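Local coordinates for protein phosphodiesterase (Trypanosoma brucei brucei, PDB 5H2Q) that is an all-helical phosphodiesterase of the HD clan, here with a zinc ion, a magnesium ion and the ligand LLI bound, at residues T102-K112 with C313-V321; H207-M218 with F305-L314. All coordinates share one frame; numbering follows the deposited sequence.

Contact 1: T102-K112 with C313-V321; sequences TFLYRGNVYEK and CLQGMQWTV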
loop_
_atom_site.group_PDB
_atom_site.type_symbol
_atom_site.label_atom_id
_atom_site.label_comp_id
_atom_site.label_asym_id
_atom_site.label_seq_id
_atom_site.Cartn_x
_atom_site.Cartn_y
_atom_site.Cartn_z
ATOM N N THR A 102 7.836 -8.319 3.543
ATOM C CA THR A 102 8.983 -8.276 4.461
ATOM C C THR A 102 8.554 -8.157 5.898
ATOM O O THR A 102 9.227 -8.739 6.757
ATOM C CB THR A 102 10.018 -7.209 4.109
ATOM O OG1 THR A 102 9.486 -5.922 4.403
ATOM C CG2 THR A 102 10.515 -7.290 2.645
ATOM N N PHE A 103 7.488 -7.377 6.186
ATOM C CA PHE A 103 7.017 -7.253 7.579
ATOM C C PHE A 103 6.541 -8.586 8.071
ATOM O O PHE A 103 6.848 -8.967 9.182
ATOM C CB PHE A 103 5.903 -6.219 7.719
ATOM C CG PHE A 103 6.273 -4.796 7.366
ATOM C CD1 PHE A 103 7.610 -4.386 7.340
ATOM C CD2 PHE A 103 5.287 -3.859 7.071
ATOM C CE1 PHE A 103 7.949 -3.055 7.037
ATOM C CE2 PHE A 103 5.631 -2.534 6.772
ATOM C CZ PHE A 103 6.954 -2.148 6.741
ATOM N N LEU A 104 5.812 -9.331 7.220
ATOM C CA LEU A 104 5.324 -10.645 7.611
ATOM C C LEU A 104 6.421 -11.665 7.797
ATOM O O LEU A 104 6.412 -12.343 8.824
ATOM C CB LEU A 104 4.314 -11.176 6.551
ATOM C CG LEU A 104 2.993 -10.424 6.429
ATOM C CD1 LEU A 104 2.192 -10.897 5.199
ATOM C CD2 LEU A 104 2.160 -10.579 7.700
ATOM N N TYR A 105 7.351 -11.797 6.828
ATOM C CA TYR A 105 8.300 -12.932 6.810
ATOM C C TYR A 105 9.758 -12.628 7.159
ATOM O O TYR A 105 10.561 -13.567 7.270
ATOM C CB TYR A 105 8.198 -13.651 5.464
ATOM C CG TYR A 105 6.786 -14.168 5.237
ATOM C CD1 TYR A 105 6.255 -15.188 6.030
ATOM C CD2 TYR A 105 5.939 -13.552 4.325
ATOM C CE1 TYR A 105 4.935 -15.615 5.877
ATOM C CE2 TYR A 105 4.617 -13.974 4.157
ATOM C CZ TYR A 105 4.123 -15.013 4.930
ATOM O OH TYR A 105 2.832 -15.441 4.756
ATOM N N ARG A 106 10.106 -11.347 7.353
ATOM C CA ARG A 106 11.429 -10.948 7.818
ATOM C C ARG A 106 11.205 -10.347 9.218
ATOM O O ARG A 106 12.052 -10.516 10.086
ATOM C CB ARG A 106 12.115 -9.938 6.881
ATOM C CG ARG A 106 12.293 -10.411 5.438
ATOM C CD ARG A 106 13.377 -11.453 5.320
ATOM N NE ARG A 106 13.755 -11.681 3.928
ATOM C CZ ARG A 106 14.808 -12.391 3.554
ATOM N NH1 ARG A 106 15.606 -12.939 4.463
ATOM N NH2 ARG A 106 15.078 -12.558 2.263
ATOM N N GLY A 107 10.071 -9.660 9.415
ATOM C CA GLY A 107 9.669 -9.075 10.694
ATOM C C GLY A 107 8.918 -9.998 11.630
ATOM O O GLY A 107 8.548 -9.584 12.732
ATOM N N ASN A 108 8.647 -11.274 11.184
ATOM C CA ASN A 108 7.929 -12.321 11.931
ATOM C C ASN A 108 6.475 -11.999 12.274
ATOM O O ASN A 108 5.896 -12.673 13.127
ATOM C CB ASN A 108 8.695 -12.718 13.218
ATOM C CG ASN A 108 10.127 -13.130 12.996
ATOM O OD1 ASN A 108 10.476 -13.738 11.986
ATOM N ND2 ASN A 108 10.984 -12.797 13.943
ATOM N N VAL A 109 5.838 -11.012 11.590
ATOM C CA VAL A 109 4.449 -10.710 11.882
ATOM C C VAL A 109 3.522 -11.835 11.388
ATOM O O VAL A 109 2.369 -11.908 11.818
ATOM C CB VAL A 109 4.006 -9.287 11.414
ATOM C CG1 VAL A 109 2.600 -8.976 11.909
ATOM C CG2 VAL A 109 4.971 -8.231 11.942
ATOM N N TYR A 110 4.046 -12.774 10.564
ATOM C CA TYR A 110 3.217 -13.911 10.143
ATOM C C TYR A 110 2.716 -14.713 11.379
ATOM O O TYR A 110 1.663 -15.335 11.291
ATOM C CB TYR A 110 3.979 -14.845 9.170
ATOM C CG TYR A 110 5.036 -15.692 9.836
ATOM C CD1 TYR A 110 4.730 -16.954 10.348
ATOM C CD2 TYR A 110 6.341 -15.232 9.972
ATOM C CE1 TYR A 110 5.694 -17.720 11.012
ATOM C CE2 TYR A 110 7.303 -15.976 10.653
ATOM C CZ TYR A 110 6.980 -17.225 11.159
ATOM O OH TYR A 110 7.971 -17.967 11.777
ATOM N N GLU A 111 3.482 -14.709 12.502
ATOM C CA GLU A 111 3.048 -15.411 13.723
ATOM C C GLU A 111 1.782 -14.813 14.341
ATOM O O GLU A 111 1.074 -15.512 15.077
ATOM C CB GLU A 111 4.157 -15.379 14.785
ATOM C CG GLU A 111 5.475 -15.965 14.299
ATOM C CD GLU A 111 6.488 -16.144 15.408
ATOM O OE1 GLU A 111 6.560 -15.250 16.282
ATOM O OE2 GLU A 111 7.173 -17.195 15.435
ATOM N N LYS A 112 1.509 -13.518 14.042
ATOM C CA LYS A 112 0.364 -12.794 14.598
ATOM C C LYS A 112 -0.902 -12.907 13.745
ATOM O O LYS A 112 -1.941 -12.366 14.134
ATOM C CB LYS A 112 0.710 -11.300 14.758
ATOM C CG LYS A 112 2.110 -10.955 15.323
ATOM C CD LYS A 112 2.314 -11.446 16.750
ATOM C CE LYS A 112 3.621 -10.947 17.297
ATOM N NZ LYS A 112 4.013 -11.696 18.514
ATOM N N CYS A 313 4.090 -4.806 20.413
ATOM C CA CYS A 313 3.907 -6.177 19.942
ATOM C C CYS A 313 4.861 -6.611 18.844
ATOM O O CYS A 313 5.263 -7.766 18.851
ATOM C CB CYS A 313 2.451 -6.356 19.504
ATOM S SG CYS A 313 2.017 -8.028 18.958
ATOM N N LEU A 314 5.195 -5.731 17.882
ATOM C CA LEU A 314 5.973 -6.109 16.690
ATOM C C LEU A 314 7.485 -5.935 16.806
ATOM O O LEU A 314 8.108 -5.298 15.955
ATOM C CB LEU A 314 5.412 -5.361 15.452
ATOM C CG LEU A 314 3.897 -5.481 15.233
ATOM C CD1 LEU A 314 3.468 -4.789 13.946
ATOM C CD2 LEU A 314 3.432 -6.948 15.203
ATOM N N GLN A 315 8.098 -6.614 17.808
ATOM C CA GLN A 315 9.532 -6.571 18.086
ATOM C C GLN A 315 10.396 -6.890 16.890
ATOM O O GLN A 315 11.473 -6.316 16.764
ATOM C CB GLN A 315 9.910 -7.492 19.285
ATOM C CG GLN A 315 9.155 -7.203 20.586
ATOM C CD GLN A 315 9.753 -6.054 21.365
ATOM O OE1 GLN A 315 10.633 -6.235 22.216
ATOM N NE2 GLN A 315 9.261 -4.849 21.118
ATOM N N GLY A 316 9.929 -7.786 16.008
ATOM C CA GLY A 316 10.669 -8.160 14.806
ATOM C C GLY A 316 10.787 -7.079 13.749
ATOM O O GLY A 316 11.627 -7.197 12.855
ATOM N N MET A 317 9.959 -6.007 13.861
ATOM C CA MET A 317 9.963 -4.860 12.939
ATOM C C MET A 317 10.803 -3.676 13.480
ATOM O O MET A 317 10.685 -2.568 12.969
ATOM C CB MET A 317 8.528 -4.417 12.605
ATOM C CG MET A 317 7.886 -5.210 11.461
ATOM S SD MET A 317 6.148 -4.796 11.306
ATOM C CE MET A 317 6.288 -3.075 10.547
ATOM N N GLN A 318 11.704 -3.926 14.459
ATOM C CA GLN A 318 12.577 -2.888 15.044
ATOM C C GLN A 318 13.424 -2.120 13.996
ATOM O O GLN A 318 13.660 -0.924 14.180
ATOM C CB GLN A 318 13.460 -3.514 16.159
ATOM C CG GLN A 318 14.475 -2.567 16.844
ATOM C CD GLN A 318 13.839 -1.367 17.518
ATOM O OE1 GLN A 318 12.857 -1.480 18.264
ATOM N NE2 GLN A 318 14.400 -0.192 17.283
ATOM N N TRP A 319 13.830 -2.779 12.875
ATOM C CA TRP A 319 14.625 -2.153 11.813
ATOM C C TRP A 319 13.927 -0.927 11.195
ATOM O O TRP A 319 14.618 -0.039 10.660
ATOM C CB TRP A 319 15.012 -3.170 10.716
ATOM C CG TRP A 319 13.995 -3.308 9.603
ATOM C CD1 TRP A 319 13.834 -2.475 8.534
ATOM C CD2 TRP A 319 12.996 -4.334 9.466
ATOM N NE1 TRP A 319 12.784 -2.901 7.751
ATOM C CE2 TRP A 319 12.272 -4.057 8.282
ATOM C CE3 TRP A 319 12.652 -5.473 10.221
ATOM C CZ2 TRP A 319 11.225 -4.879 7.833
ATOM C CZ3 TRP A 319 11.608 -6.283 9.780
ATOM C CH2 TRP A 319 10.896 -5.975 8.609
ATOM N N THR A 320 12.570 -0.938 11.184
ATOM C CA THR A 320 11.748 0.145 10.600
ATOM C C THR A 320 12.010 1.439 11.388
ATOM O O THR A 320 12.220 2.490 10.786
ATOM C CB THR A 320 10.249 -0.199 10.536
ATOM O OG1 THR A 320 9.717 -0.392 11.836
ATOM C CG2 THR A 320 9.927 -1.384 9.622
ATOM N N VAL A 321 12.065 1.324 12.731
ATOM C CA VAL A 321 12.387 2.423 13.660
ATOM C C VAL A 321 13.818 2.948 13.361
ATOM O O VAL A 321 14.003 4.158 13.169
ATOM C CB VAL A 321 12.222 1.980 15.144
ATOM C CG1 VAL A 321 12.718 3.055 16.113
ATOM C CG2 VAL A 321 10.778 1.596 15.459
HETATM O O HOH W 1 13.495 -9.499 12.359
HETATM O O HOH W 2 7.258 -8.902 15.175
HETATM O O HOH W 3 6.080 -10.195 19.632
#

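Contact 2: H207-M218 with F305-L314; sequences HSEFLEKYLELM and FFQKIVDACL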
loop_
_atom_site.group_PDB
_atom_site.type_symbol
_atom_site.label_atom_id
_atom_site.label_comp_id
_atom_site.label_asym_id
_atom_site.label_seq_id
_atom_site.Cartn_x
_atom_site.Cartn_y
_atom_site.Cartn_z
ATOM N N HIS A 207 -5.813 7.950 10.746
ATOM C CA HIS A 207 -4.535 7.412 11.208
ATOM C C HIS A 207 -4.472 7.159 12.718
ATOM O O HIS A 207 -4.180 6.038 13.149
ATOM C CB HIS A 207 -3.377 8.291 10.754
ATOM C CG HIS A 207 -2.056 7.909 11.331
ATOM N ND1 HIS A 207 -1.323 6.830 10.824
ATOM C CD2 HIS A 207 -1.374 8.451 12.370
ATOM C CE1 HIS A 207 -0.210 6.792 11.543
ATOM N NE2 HIS A 207 -0.207 7.739 12.496
ATOM N N SER A 208 -4.677 8.224 13.521
ATOM C CA SER A 208 -4.614 8.103 14.990
ATOM C C SER A 208 -5.707 7.191 15.557
ATOM O O SER A 208 -5.483 6.516 16.570
ATOM C CB SER A 208 -4.672 9.488 15.634
ATOM O OG SER A 208 -5.923 10.104 15.367
ATOM N N GLU A 209 -6.877 7.161 14.906
ATOM C CA GLU A 209 -7.997 6.309 15.292
ATOM C C GLU A 209 -7.552 4.825 15.218
ATOM O O GLU A 209 -7.554 4.140 16.243
ATOM C CB GLU A 209 -9.197 6.579 14.395
ATOM C CG GLU A 209 -10.428 5.786 14.757
ATOM C CD GLU A 209 -11.481 5.745 13.673
ATOM O OE1 GLU A 209 -11.549 6.691 12.853
ATOM O OE2 GLU A 209 -12.277 4.782 13.681
ATOM N N PHE A 210 -7.109 4.356 14.023
ATOM C CA PHE A 210 -6.628 2.971 13.903
ATOM C C PHE A 210 -5.439 2.649 14.778
ATOM O O PHE A 210 -5.427 1.566 15.372
ATOM C CB PHE A 210 -6.325 2.618 12.451
ATOM C CG PHE A 210 -7.603 2.361 11.715
ATOM C CD1 PHE A 210 -8.207 1.105 11.751
ATOM C CD2 PHE A 210 -8.210 3.369 10.973
ATOM C CE1 PHE A 210 -9.403 0.866 11.064
ATOM C CE2 PHE A 210 -9.395 3.125 10.275
ATOM C CZ PHE A 210 -9.989 1.879 10.332
ATOM N N LEU A 211 -4.433 3.562 14.844
ATOM C CA LEU A 211 -3.232 3.378 15.657
ATOM C C LEU A 211 -3.570 3.219 17.145
ATOM O O LEU A 211 -3.124 2.257 17.759
ATOM C CB LEU A 211 -2.172 4.491 15.449
ATOM C CG LEU A 211 -0.913 4.422 16.375
ATOM C CD1 LEU A 211 -0.145 3.103 16.189
ATOM C CD2 LEU A 211 0.010 5.602 16.168
ATOM N N GLU A 212 -4.345 4.146 17.713
ATOM C CA GLU A 212 -4.666 4.063 19.139
ATOM C C GLU A 212 -5.621 2.892 19.454
ATOM O O GLU A 212 -5.454 2.269 20.509
ATOM C CB GLU A 212 -5.144 5.415 19.706
ATOM C CG GLU A 212 -4.066 6.504 19.665
ATOM C CD GLU A 212 -2.720 6.286 20.341
ATOM O OE1 GLU A 212 -1.716 6.846 19.844
ATOM O OE2 GLU A 212 -2.662 5.573 21.369
ATOM N N LYS A 213 -6.536 2.525 18.515
ATOM C CA LYS A 213 -7.432 1.375 18.687
ATOM C C LYS A 213 -6.621 0.068 18.779
ATOM O O LYS A 213 -6.950 -0.807 19.588
ATOM C CB LYS A 213 -8.491 1.288 17.577
ATOM C CG LYS A 213 -9.612 0.303 17.898
ATOM C CD LYS A 213 -10.630 0.120 16.779
ATOM C CE LYS A 213 -11.540 -1.046 17.106
ATOM N NZ LYS A 213 -12.542 -1.308 16.040
ATOM N N TYR A 214 -5.540 -0.035 17.993
ATOM C CA TYR A 214 -4.664 -1.199 18.000
ATOM C C TYR A 214 -3.887 -1.255 19.311
ATOM O O TYR A 214 -3.877 -2.299 19.962
ATOM C CB TYR A 214 -3.704 -1.155 16.796
ATOM C CG TYR A 214 -2.596 -2.186 16.815
ATOM C CD1 TYR A 214 -2.852 -3.521 16.497
ATOM C CD2 TYR A 214 -1.278 -1.817 17.066
ATOM C CE1 TYR A 214 -1.831 -4.471 16.494
ATOM C CE2 TYR A 214 -0.254 -2.763 17.093
ATOM C CZ TYR A 214 -0.531 -4.087 16.784
ATOM O OH TYR A 214 0.486 -5.015 16.780
ATOM N N LEU A 215 -3.253 -0.123 19.699
ATOM C CA LEU A 215 -2.451 -0.015 20.918
ATOM C C LEU A 215 -3.239 -0.321 22.186
ATOM O O LEU A 215 -2.665 -0.893 23.111
ATOM C CB LEU A 215 -1.741 1.351 21.017
ATOM C CG LEU A 215 -0.718 1.702 19.930
ATOM C CD1 LEU A 215 -0.322 3.164 20.014
ATOM C CD2 LEU A 215 0.522 0.812 19.989
ATOM N N GLU A 216 -4.541 0.016 22.222
ATOM C CA GLU A 216 -5.376 -0.282 23.384
ATOM C C GLU A 216 -5.754 -1.745 23.458
ATOM O O GLU A 216 -5.765 -2.313 24.557
ATOM C CB GLU A 216 -6.609 0.622 23.489
ATOM C CG GLU A 216 -6.525 1.558 24.686
ATOM C CD GLU A 216 -6.802 0.956 26.049
ATOM O OE1 GLU A 216 -5.871 0.369 26.647
ATOM O OE2 GLU A 216 -7.938 1.123 26.547
ATOM N N LEU A 217 -6.029 -2.378 22.296
ATOM C CA LEU A 217 -6.340 -3.813 22.284
ATOM C C LEU A 217 -5.105 -4.595 22.708
ATOM O O LEU A 217 -5.246 -5.644 23.335
ATOM C CB LEU A 217 -6.883 -4.317 20.927
ATOM C CG LEU A 217 -8.258 -3.801 20.475
ATOM C CD1 LEU A 217 -8.579 -4.293 19.081
ATOM C CD2 LEU A 217 -9.386 -4.215 21.433
ATOM N N MET A 218 -3.897 -4.029 22.465
ATOM C CA MET A 218 -2.629 -4.663 22.833
ATOM C C MET A 218 -2.137 -4.357 24.245
ATOM O O MET A 218 -1.068 -4.846 24.623
ATOM C CB MET A 218 -1.536 -4.374 21.807
ATOM C CG MET A 218 -1.014 -5.652 21.191
ATOM S SD MET A 218 -1.763 -6.134 19.606
ATOM C CE MET A 218 -3.517 -6.191 19.954
ATOM N N PHE A 305 4.333 6.167 14.914
ATOM C CA PHE A 305 3.612 4.967 14.483
ATOM C C PHE A 305 4.477 3.687 14.628
ATOM O O PHE A 305 4.029 2.733 15.265
ATOM C CB PHE A 305 3.098 5.134 13.039
ATOM C CG PHE A 305 2.444 3.900 12.466
ATOM C CD1 PHE A 305 1.113 3.614 12.727
ATOM C CD2 PHE A 305 3.176 3.002 11.693
ATOM C CE1 PHE A 305 0.501 2.478 12.180
ATOM C CE2 PHE A 305 2.567 1.865 11.146
ATOM C CZ PHE A 305 1.235 1.616 11.389
ATOM N N PHE A 306 5.677 3.668 14.030
ATOM C CA PHE A 306 6.522 2.466 14.052
ATOM C C PHE A 306 7.074 2.182 15.439
ATOM O O PHE A 306 7.053 1.033 15.865
ATOM C CB PHE A 306 7.641 2.532 13.028
ATOM C CG PHE A 306 7.167 2.311 11.603
ATOM C CD1 PHE A 306 6.896 1.028 11.132
ATOM C CD2 PHE A 306 7.057 3.376 10.719
ATOM C CE1 PHE A 306 6.491 0.823 9.802
ATOM C CE2 PHE A 306 6.641 3.172 9.392
ATOM C CZ PHE A 306 6.393 1.893 8.937
ATOM N N GLN A 307 7.527 3.226 16.162
ATOM C CA GLN A 307 8.031 3.023 17.523
ATOM C C GLN A 307 6.977 2.356 18.415
ATOM O O GLN A 307 7.306 1.393 19.105
ATOM C CB GLN A 307 8.520 4.371 18.132
ATOM C CG GLN A 307 9.178 4.261 19.518
ATOM C CD GLN A 307 10.554 3.646 19.449
ATOM O OE1 GLN A 307 11.536 4.290 19.060
ATOM N NE2 GLN A 307 10.653 2.376 19.815
ATOM N N LYS A 308 5.721 2.850 18.378
ATOM C CA LYS A 308 4.600 2.383 19.199
ATOM C C LYS A 308 4.170 0.952 18.849
ATOM O O LYS A 308 3.869 0.166 19.757
ATOM C CB LYS A 308 3.399 3.334 19.115
ATOM C CG LYS A 308 3.599 4.684 19.827
ATOM C CD LYS A 308 2.443 5.639 19.488
ATOM C CE LYS A 308 2.533 6.976 20.192
ATOM N NZ LYS A 308 1.418 7.880 19.783
ATOM N N ILE A 309 4.095 0.629 17.538
ATOM C CA ILE A 309 3.664 -0.715 17.158
ATOM C C ILE A 309 4.759 -1.749 17.466
ATOM O O ILE A 309 4.404 -2.852 17.893
ATOM C CB ILE A 309 3.077 -0.829 15.715
ATOM C CG1 ILE A 309 4.179 -0.702 14.642
ATOM C CG2 ILE A 309 1.915 0.168 15.522
ATOM C CD1 ILE A 309 3.690 -0.849 13.152
ATOM N N VAL A 310 6.056 -1.379 17.303
ATOM C CA VAL A 310 7.227 -2.219 17.600
ATOM C C VAL A 310 7.262 -2.501 19.112
ATOM O O VAL A 310 7.302 -3.661 19.509
ATOM C CB VAL A 310 8.584 -1.665 17.061
ATOM C CG1 VAL A 310 9.771 -2.442 17.627
ATOM C CG2 VAL A 310 8.631 -1.683 15.532
ATOM N N ASP A 311 7.160 -1.440 19.945
ATOM C CA ASP A 311 7.174 -1.565 21.402
ATOM C C ASP A 311 5.983 -2.338 21.976
ATOM O O ASP A 311 6.177 -3.066 22.951
ATOM C CB ASP A 311 7.311 -0.181 22.083
ATOM C CG ASP A 311 8.603 0.567 21.778
ATOM O OD1 ASP A 311 9.506 -0.030 21.160
ATOM O OD2 ASP A 311 8.692 1.764 22.127
ATOM N N ALA A 312 4.773 -2.211 21.393
ATOM C CA ALA A 312 3.606 -2.918 21.927
ATOM C C ALA A 312 3.527 -4.405 21.574
ATOM O O ALA A 312 2.900 -5.172 22.317
ATOM C CB ALA A 312 2.322 -2.230 21.502
ATOM N N CYS A 313 4.090 -4.806 20.413
ATOM C CA CYS A 313 3.907 -6.177 19.942
ATOM C C CYS A 313 4.861 -6.611 18.844
ATOM O O CYS A 313 5.263 -7.766 18.851
ATOM C CB CYS A 313 2.451 -6.356 19.504
ATOM S SG CYS A 313 2.017 -8.028 18.958
ATOM N N LEU A 314 5.195 -5.731 17.882
ATOM C CA LEU A 314 5.973 -6.109 16.690
ATOM C C LEU A 314 7.485 -5.935 16.806
ATOM O O LEU A 314 8.108 -5.298 15.955
ATOM C CB LEU A 314 5.412 -5.361 15.452
ATOM C CG LEU A 314 3.897 -5.481 15.233
ATOM C CD1 LEU A 314 3.468 -4.789 13.946
ATOM C CD2 LEU A 314 3.432 -6.948 15.203
#

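Contact 1: T102-K112 with C313-V321
Met-317 sets its methyl group squarely over the Phe-103 ring: CE lies 3.5 Å from the ring centroid and only 8° off the ring normal, a CH-pi contact, while SD stands obliquely to the same ring in a Met-aromatic contact. The bend at the last torsion of the methionine (chi3 73°) turns CE over the ring and leaves SD beside Val-109, 3.7 Å from its CG2. Trp-319 approaches Phe-103 at the ring edge through CZ2; the Phe-103 ring and the six-membered ring of Trp-319 are inclined at 47°. The indole rim also reaches the backbone, with CZ3 3.5 Å from Gly-107 CA near the indole plane. Gly-107 and Gly-316 have no side chains to hold the chains apart, and their CA atoms come within 4.3 Å. Here reciprocal CA-H...O contacts form, Gly-316 CA to Gly-107 O at 3.3 Å and Gly-107 CA to Gly-316 O at 3.5 Å. No direct hydrogen bond crosses; three waters instead link Arg-106 O with Gly-316 O, Gly-107 O with Gly-316 N, and Lys-112 NZ with Cys-313 O. The contact thus joins the C-terminal end of helix 90-105 and its following turn to the linker after helix 290-312 and the first turn of helix 318-334, with helix 227-242 touching Phe-103 and Val-109 through Leu-237 and helix 290-312 meeting Thr-320 through Phe-306.

Contact 2: H207-M218 with F305-L314
Ile-309 O is gripped by two backbone donors, Leu-314 N at 3.0 Å and Cys-313 N at 3.2 Å, which secures the chain where it leaves the helix just as Ile-309 and these two residues meet helix 207-217. The motif is side-by-side helix packing within an all-alpha fold: the axes of the short segments 207-217 and 305-312 run nearly parallel, crossing at 16° with a closest approach of 10.4 Å. Leu-211 is buried here. With its CG trans to the backbone N (chi1 175°), it brings CD1 against both the Phe-305 ring and Ile-309, 3.6 Å from Ile-309 CG2, while CD2 lies against the aliphatic part of Lys-308. One turn on, Tyr-214 crosses Ile-309 at about a right angle, its ring meeting CG2, and carries its hydroxyl to the apolar groups of Cys-313 and Leu-314, OH lying 3.6 Å from Cys-313 CB. Leu-215 lies across Lys-308 at about a right angle: CD1 rests on the lysine CB and CD, and CD2 reaches both Ala-312 CB and the backbone, 3.4 Å from Lys-308 O. The extended lysine chain then ends in a salt bridge whose hydrogen bond, Lys-308 NZ to Glu-212 OE1 at 3.3 Å, is weak. At the opposite end from Met-218, which packs on Ala-312 and Cys-313, the His-207 ring keeps ND1 hydrogen-bonded to Lys-239 NZ and turns its CE1 to the Phe-305 ring, 3.6 Å from CD1, the two planes inclined at 43°.

Overall arrangement
Contact 1 and contact 2 lie on the same side of the chain's centre, their centres about 13 Å apart, and share Cys-313 and Leu-314 at the turn between helices 290-312 and 318-334. The linker folds back on the helix before it, Gln-315 NE2 lying 2.8 Å from Val-310 O, a probable hydrogen bond, and between the helices Thr-320 OG1 packs 3.2 Å from Phe-306 CD1. In contact 1 the Phe-103 side chain is about 12 Å from both the zinc ion and LLI; it shares helix 90-105 with the zinc ligand His-92. Contact 2 comes nearer to the pocket, the His-207 side chain lying about 6 Å from LLI and about 12 Å from the magnesium ion.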